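Pilin (Streptococcus pyogenes serotype M1, PDB 3GLD) builds the shaft of the pilus as its major subunit, stacking head to tail through intermolecular isopeptide bonds for adhesion to host cells, bacterial aggregation and biofilm formation. Local coordinates at residues 162-167 with 228-233; 177-182 with 243-248. The protein carries 2 engineered substitutions. All coordinates share one frame; numbering follows the deposited sequence.

Contact 1 of 2, residues 162-167 with 228-233; sequences LTVKKK and ESIKVT
Strands 162-167 and 229-232 run antiparallel, their axes 4.6 Å apart at closest approach and 168° apart in direction, with Leu162-Val232 and Val164-Ile230 as hydrogen-bonded pairs and Thr163-Lys231 and Lys165-Ser229 as non-hydrogen-bonded ones. The bond from Val164 N to Ile230 O is short (2.8 Å) and fairly straight, and lies in the carbonyl plane. Ile230 N returns the bond to Val164 O at 3.1 Å, and a weak one from Lys166 N to Glu228 O extends the pairing. Beside the N-H...O bond from Val232, Leu162 O also receives a CA-H...O contact from Lys231 CA (3.0 Å).

Side chains alternate between two faces. On the buried one, Val164 and Ile230 lie alongside each other, pointing the same way: Ile230 CG1, held in the crowded position between backbone N and carbonyl carbon (chi1 64°), meets Val164 CB at 3.9 Å. Leu162 and Val232 approach at their CB atoms, and Phe222 covers both Val164 and Ile230. On the other face Lys231, with CG anti to its backbone N (chi1 -169°), passes beside Thr163, so that its CG lies 3.3 Å from Thr163 OG1; the bend at chi3 carries its end away. Lys165 CG rests against Ser229 CB at 3.9 Å.

Lys166 also leads its end away from 228-233, into the core, where NZ is covalently joined to Asn290 CG and hydrogen-bonded to Glu245 OE1. The arrangement is that of a sheet in an all-beta pilin domain whose strand 151-169 supplies the lysine of an intramolecular Lys-Asn isopeptide bond.

Contact 2 of 2, residues 177-182 with 243-248; sequences KDFNFG and VTEDDY
Backbone hydrogen bonds join strands 179-182 and 243-245 as an antiparallel pair, 154° apart in direction. Gly182 N meets Thr244 O at 2.8 Å, nearly along the C=O axis, and Thr244 N returns a bond to Gly182 O. Beyond the strand end Asp246 N still bonds Asn180 O, but from above the carbonyl plane, 34° out of it, as 246-248 leaves the sheet.

Polar side chains continue the pairing there. Tyr248 OH accepts Asn180 N at 2.8 Å, the backbone nitrogen lying at the edge of the phenol ring. Asn180 ND2 reaches Asp246 OD2 at 3.1 Å; the acceptor lies in the amide plane but is approached from above the carboxylate plane, and the two planes stand nearly perpendicular.

This pair forms the centre of a four-stranded antiparallel sheet, with 220-224 beside 179-185 and 277-278 beside 240-245, and it carries Glu245, the residue that autocatalyses isopeptide formation in this domain.

The rings of Phe181 and Phe179 border that glutamate. Its CG, anti to the backbone N (chi1 -179°), makes a CH-pi contact over one face of Phe181, 4.1 Å from the ring centroid, while OE1 approaches Phe181 CZ to 3.3 Å. The aromatic surroundings may raise the carboxyl's pKa, although OE1 is hydrogen-bonded by Lys166 NZ and OE2 weakly by Thr255 OG1.

A separate aromatic group centres on Tyr248. Phe179 turns its edge to the face of Tyr248 in a T-shaped stack with centroids 5.1 Å apart. Lys177, salt-bridged to Glu251, meets Tyr248 tip to tip, its CE 3.7 Å from Tyr248 CE1.

Contacts 1 and 2, with centres about 13 Å apart, belong to different sheets of one domain. Their segments alternate along the chain: strand 151-169 is followed by 179-185, and 229-236 by 240-245. Contact 1 is the more buried, mainly backbone pairing with aliphatic packing on one face; contact 2 is partly buried, and aromatic and polar side chains carry much of it beyond the strand end. Their inward faces meet at the isopeptide site, the lysine coming from one sheet and the glutamate from the other. Lys166 CD packs 3.9 Å from Phe181 CZ, and Lys166 NZ, an amide nitrogen and not a charged amine, lies 3.6 Å from Phe179 CD1, while Leu162 and Val243 pack together farther along.

Contact 1 of 2, residues 162-167 with 228-233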
loop_
_atom_site.group_PDB
_atom_site.type_symbol
_atom_site.label_atom_id
_atom_site.label_comp_id
_atom_site.label_asym_id
_atom_site.label_seq_id
_atom_site.Cartn_x
_atom_site.Cartn_y
_atom_site.Cartn_z
ATOM N N LEU A 162 -5.877 -15.486 -2.462
ATOM C CA LEU A 162 -5.704 -16.896 -2.188
ATOM C C LEU A 162 -6.996 -17.670 -2.522
ATOM O O LEU A 162 -8.083 -17.390 -1.980
ATOM C CB LEU A 162 -5.285 -17.121 -0.733
ATOM C CG LEU A 162 -5.361 -18.574 -0.242
ATOM C CD1 LEU A 162 -4.391 -19.418 -1.004
ATOM C CD2 LEU A 162 -5.083 -18.655 1.248
ATOM N N THR A 163 -6.877 -18.618 -3.449
ATOM C CA THR A 163 -7.997 -19.483 -3.846
ATOM C C THR A 163 -7.749 -20.880 -3.275
ATOM O O THR A 163 -6.661 -21.431 -3.404
ATOM C CB THR A 163 -8.124 -19.521 -5.382
ATOM O OG1 THR A 163 -8.334 -18.191 -5.847
ATOM C CG2 THR A 163 -9.309 -20.407 -5.891
ATOM N N VAL A 164 -8.747 -21.437 -2.594
ATOM C CA VAL A 164 -8.638 -22.809 -2.090
ATOM C C VAL A 164 -9.690 -23.667 -2.764
ATOM O O VAL A 164 -10.865 -23.346 -2.736
ATOM C CB VAL A 164 -8.788 -22.898 -0.530
ATOM C CG1 VAL A 164 -8.617 -24.376 -0.045
ATOM C CG2 VAL A 164 -7.787 -21.975 0.158
ATOM N N LYS A 165 -9.255 -24.756 -3.383
ATOM C CA LYS A 165 -10.128 -25.571 -4.193
ATOM C C LYS A 165 -10.155 -26.977 -3.636
ATOM O O LYS A 165 -9.131 -27.467 -3.141
ATOM C CB LYS A 165 -9.598 -25.643 -5.631
ATOM C CG LYS A 165 -9.703 -24.347 -6.376
ATOM C CD LYS A 165 -9.006 -24.410 -7.758
ATOM C CE LYS A 165 -9.731 -25.315 -8.751
ATOM N NZ LYS A 165 -9.087 -25.226 -10.096
ATOM N N LYS A 166 -11.322 -27.619 -3.727
ATOM C CA LYS A 166 -11.462 -29.039 -3.379
ATOM C C LYS A 166 -11.762 -29.828 -4.655
ATOM O O LYS A 166 -12.656 -29.473 -5.437
ATOM C CB LYS A 166 -12.590 -29.249 -2.365
ATOM C CG LYS A 166 -12.881 -30.742 -2.067
ATOM C CD LYS A 166 -11.808 -31.271 -1.138
ATOM C CE LYS A 166 -11.596 -32.738 -1.353
ATOM N NZ LYS A 166 -10.652 -33.266 -0.333
ATOM N N LYS A 167 -10.994 -30.891 -4.859
ATOM C CA LYS A 167 -11.190 -31.804 -5.962
ATOM C C LYS A 167 -11.398 -33.221 -5.371
ATOM O O LYS A 167 -10.603 -33.683 -4.546
ATOM C CB LYS A 167 -9.949 -31.783 -6.858
ATOM C CG LYS A 167 -10.017 -32.761 -8.022
ATOM C CD LYS A 167 -8.724 -32.721 -8.851
ATOM C CE LYS A 167 -8.952 -33.289 -10.251
ATOM N NZ LYS A 167 -7.763 -32.998 -11.120
ATOM N N GLU A 228 -15.849 -26.900 -5.634
ATOM C CA GLU A 228 -16.147 -25.614 -4.986
ATOM C C GLU A 228 -14.850 -24.921 -4.584
ATOM O O GLU A 228 -13.789 -25.564 -4.526
ATOM C CB GLU A 228 -17.058 -25.832 -3.761
ATOM C CG GLU A 228 -18.419 -26.398 -4.143
ATOM C CD GLU A 228 -19.390 -26.543 -2.967
ATOM O OE1 GLU A 228 -18.961 -26.575 -1.789
ATOM O OE2 GLU A 228 -20.597 -26.605 -3.245
ATOM N N SER A 229 -14.922 -23.615 -4.296
ATOM C CA SER A 229 -13.738 -22.936 -3.828
ATOM C C SER A 229 -14.091 -21.741 -2.933
ATOM O O SER A 229 -15.212 -21.213 -2.986
ATOM C CB SER A 229 -12.891 -22.464 -5.031
ATOM O OG SER A 229 -13.604 -21.478 -5.799
ATOM N N ILE A 230 -13.124 -21.338 -2.113
ATOM C CA ILE A 230 -13.139 -20.010 -1.513
ATOM C C ILE A 230 -11.976 -19.198 -2.108
ATOM O O ILE A 230 -11.016 -19.779 -2.634
ATOM C CB ILE A 230 -13.037 -20.016 0.028
ATOM C CG1 ILE A 230 -11.705 -20.599 0.521
ATOM C CG2 ILE A 230 -14.259 -20.723 0.657
ATOM C CD1 ILE A 230 -11.312 -20.080 1.895
ATOM N N LYS A 231 -12.081 -17.872 -2.005
ATOM C CA LYS A 231 -11.060 -16.962 -2.480
ATOM C C LYS A 231 -11.020 -15.768 -1.509
ATOM O O LYS A 231 -12.020 -15.056 -1.344
ATOM C CB LYS A 231 -11.378 -16.479 -3.897
ATOM C CG LYS A 231 -10.193 -15.718 -4.566
ATOM C CD LYS A 231 -10.624 -14.865 -5.738
ATOM C CE LYS A 231 -11.167 -15.684 -6.876
ATOM N NZ LYS A 231 -11.231 -14.882 -8.143
ATOM N N VAL A 232 -9.877 -15.596 -0.858
ATOM C CA VAL A 232 -9.586 -14.400 -0.092
ATOM C C VAL A 232 -9.256 -13.338 -1.161
ATOM O O VAL A 232 -8.240 -13.435 -1.850
ATOM C CB VAL A 232 -8.406 -14.647 0.859
ATOM C CG1 VAL A 232 -8.106 -13.393 1.721
ATOM C CG2 VAL A 232 -8.687 -15.828 1.752
ATOM N N THR A 233 -10.159 -12.384 -1.356
ATOM C CA THR A 233 -10.047 -11.472 -2.498
ATOM C C THR A 233 -9.149 -10.245 -2.269
ATOM O O THR A 233 -8.769 -9.579 -3.233
ATOM C CB THR A 233 -11.428 -10.968 -2.971
ATOM O OG1 THR A 233 -12.042 -10.194 -1.926
ATOM C CG2 THR A 233 -12.316 -12.127 -3.309
#

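Contact 2 of 2, residues 177-182 with 243-248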
loop_
_atom_site.group_PDB
_atom_site.type_symbol
_atom_site.label_atom_id
_atom_site.label_comp_id
_atom_site.label_asym_id
_atom_site.label_seq_id
_atom_site.Cartn_x
_atom_site.Cartn_y
_atom_site.Cartn_z
ATOM N N LYS A 177 -20.014 -34.718 -0.712
ATOM C CA LYS A 177 -19.521 -34.579 0.639
ATOM C C LYS A 177 -18.866 -33.206 0.915
ATOM O O LYS A 177 -18.103 -32.684 0.086
ATOM C CB LYS A 177 -18.540 -35.712 0.952
ATOM C CG LYS A 177 -17.910 -35.651 2.348
ATOM C CD LYS A 177 -16.830 -36.708 2.464
ATOM C CE LYS A 177 -16.192 -36.685 3.828
ATOM N NZ LYS A 177 -17.156 -37.064 4.929
ATOM N N ASP A 178 -19.210 -32.630 2.067
ATOM C CA ASP A 178 -18.532 -31.441 2.573
ATOM C C ASP A 178 -17.266 -31.771 3.353
ATOM O O ASP A 178 -17.306 -32.493 4.341
ATOM C CB ASP A 178 -19.484 -30.550 3.360
ATOM C CG ASP A 178 -20.125 -29.504 2.474
ATOM O OD1 ASP A 178 -19.422 -28.565 2.027
ATOM O OD2 ASP A 178 -21.317 -29.640 2.174
ATOM N N PHE A 179 -16.126 -31.265 2.875
ATOM C CA PHE A 179 -14.877 -31.439 3.594
ATOM C C PHE A 179 -14.647 -30.180 4.419
ATOM O O PHE A 179 -14.845 -29.078 3.908
ATOM C CB PHE A 179 -13.734 -31.673 2.615
ATOM C CG PHE A 179 -13.850 -32.959 1.833
ATOM C CD1 PHE A 179 -13.069 -34.049 2.175
ATOM C CD2 PHE A 179 -14.719 -33.060 0.737
ATOM C CE1 PHE A 179 -13.157 -35.244 1.469
ATOM C CE2 PHE A 179 -14.822 -34.255 0.037
ATOM C CZ PHE A 179 -14.045 -35.351 0.402
ATOM N N ASN A 180 -14.236 -30.346 5.683
ATOM C CA ASN A 180 -13.976 -29.227 6.592
ATOM C C ASN A 180 -12.576 -28.629 6.419
ATOM O O ASN A 180 -11.600 -29.356 6.256
ATOM C CB ASN A 180 -14.114 -29.655 8.048
ATOM C CG ASN A 180 -15.552 -29.904 8.471
ATOM O OD1 ASN A 180 -16.501 -29.350 7.912
ATOM N ND2 ASN A 180 -15.714 -30.746 9.483
ATOM N N PHE A 181 -12.483 -27.308 6.524
ATOM C CA PHE A 181 -11.193 -26.630 6.378
ATOM C C PHE A 181 -11.041 -25.534 7.438
ATOM O O PHE A 181 -12.038 -24.992 7.933
ATOM C CB PHE A 181 -11.099 -25.963 5.005
ATOM C CG PHE A 181 -11.021 -26.918 3.825
ATOM C CD1 PHE A 181 -9.784 -27.321 3.319
ATOM C CD2 PHE A 181 -12.179 -27.325 3.157
ATOM C CE1 PHE A 181 -9.698 -28.181 2.212
ATOM C CE2 PHE A 181 -12.114 -28.190 2.047
ATOM C CZ PHE A 181 -10.867 -28.611 1.566
ATOM N N GLY A 182 -9.788 -25.206 7.762
ATOM C CA GLY A 182 -9.455 -24.024 8.558
ATOM C C GLY A 182 -8.421 -23.173 7.818
ATOM O O GLY A 182 -7.521 -23.715 7.169
ATOM N N VAL A 243 -3.349 -23.176 5.493
ATOM C CA VAL A 243 -4.642 -23.783 5.192
ATOM C C VAL A 243 -4.590 -25.273 5.506
ATOM O O VAL A 243 -3.677 -25.971 5.068
ATOM C CB VAL A 243 -5.039 -23.646 3.709
ATOM C CG1 VAL A 243 -6.494 -24.086 3.508
ATOM C CG2 VAL A 243 -4.819 -22.207 3.206
ATOM N N THR A 244 -5.573 -25.765 6.258
ATOM C CA THR A 244 -5.623 -27.185 6.566
ATOM C C THR A 244 -7.037 -27.734 6.384
ATOM O O THR A 244 -8.022 -27.094 6.763
ATOM C CB THR A 244 -5.208 -27.472 8.016
ATOM O OG1 THR A 244 -6.287 -27.116 8.878
ATOM C CG2 THR A 244 -3.987 -26.707 8.427
ATOM N N GLU A 245 -7.126 -28.927 5.822
ATOM C CA GLU A 245 -8.372 -29.690 5.791
ATOM C C GLU A 245 -8.403 -30.654 6.988
ATOM O O GLU A 245 -7.355 -31.134 7.401
ATOM C CB GLU A 245 -8.399 -30.478 4.491
ATOM C CG GLU A 245 -9.631 -31.337 4.249
ATOM C CD GLU A 245 -9.530 -32.131 2.952
ATOM O OE1 GLU A 245 -9.429 -31.536 1.863
ATOM O OE2 GLU A 245 -9.566 -33.367 3.016
ATOM N N ASP A 246 -9.587 -30.957 7.525
ATOM C CA ASP A 246 -9.727 -32.064 8.501
ATOM C C ASP A 246 -9.154 -33.377 7.943
ATOM O O ASP A 246 -8.957 -33.528 6.743
ATOM C CB ASP A 246 -11.204 -32.302 8.890
ATOM C CG ASP A 246 -11.693 -31.345 9.961
ATOM O OD1 ASP A 246 -10.943 -30.407 10.304
ATOM O OD2 ASP A 246 -12.825 -31.535 10.454
ATOM N N ASP A 247 -8.902 -34.324 8.834
ATOM C CA ASP A 247 -8.356 -35.618 8.469
ATOM C C ASP A 247 -9.511 -36.554 8.110
ATOM O O ASP A 247 -10.452 -36.746 8.897
ATOM C CB ASP A 247 -7.536 -36.164 9.639
ATOM C CG ASP A 247 -6.743 -37.411 9.285
ATOM O OD1 ASP A 247 -7.064 -38.090 8.282
ATOM O OD2 ASP A 247 -5.794 -37.721 10.043
ATOM N N TYR A 248 -9.446 -37.122 6.912
ATOM C CA TYR A 248 -10.509 -38.016 6.448
ATOM C C TYR A 248 -10.056 -39.439 6.153
ATOM O O TYR A 248 -10.764 -40.181 5.456
ATOM C CB TYR A 248 -11.245 -37.411 5.243
ATOM C CG TYR A 248 -12.083 -36.216 5.629
ATOM C CD1 TYR A 248 -13.334 -36.387 6.213
ATOM C CD2 TYR A 248 -11.623 -34.916 5.417
ATOM C CE1 TYR A 248 -14.116 -35.295 6.591
ATOM C CE2 TYR A 248 -12.397 -33.811 5.788
ATOM C CZ TYR A 248 -13.642 -34.007 6.367
ATOM O OH TYR A 248 -14.435 -32.946 6.737
#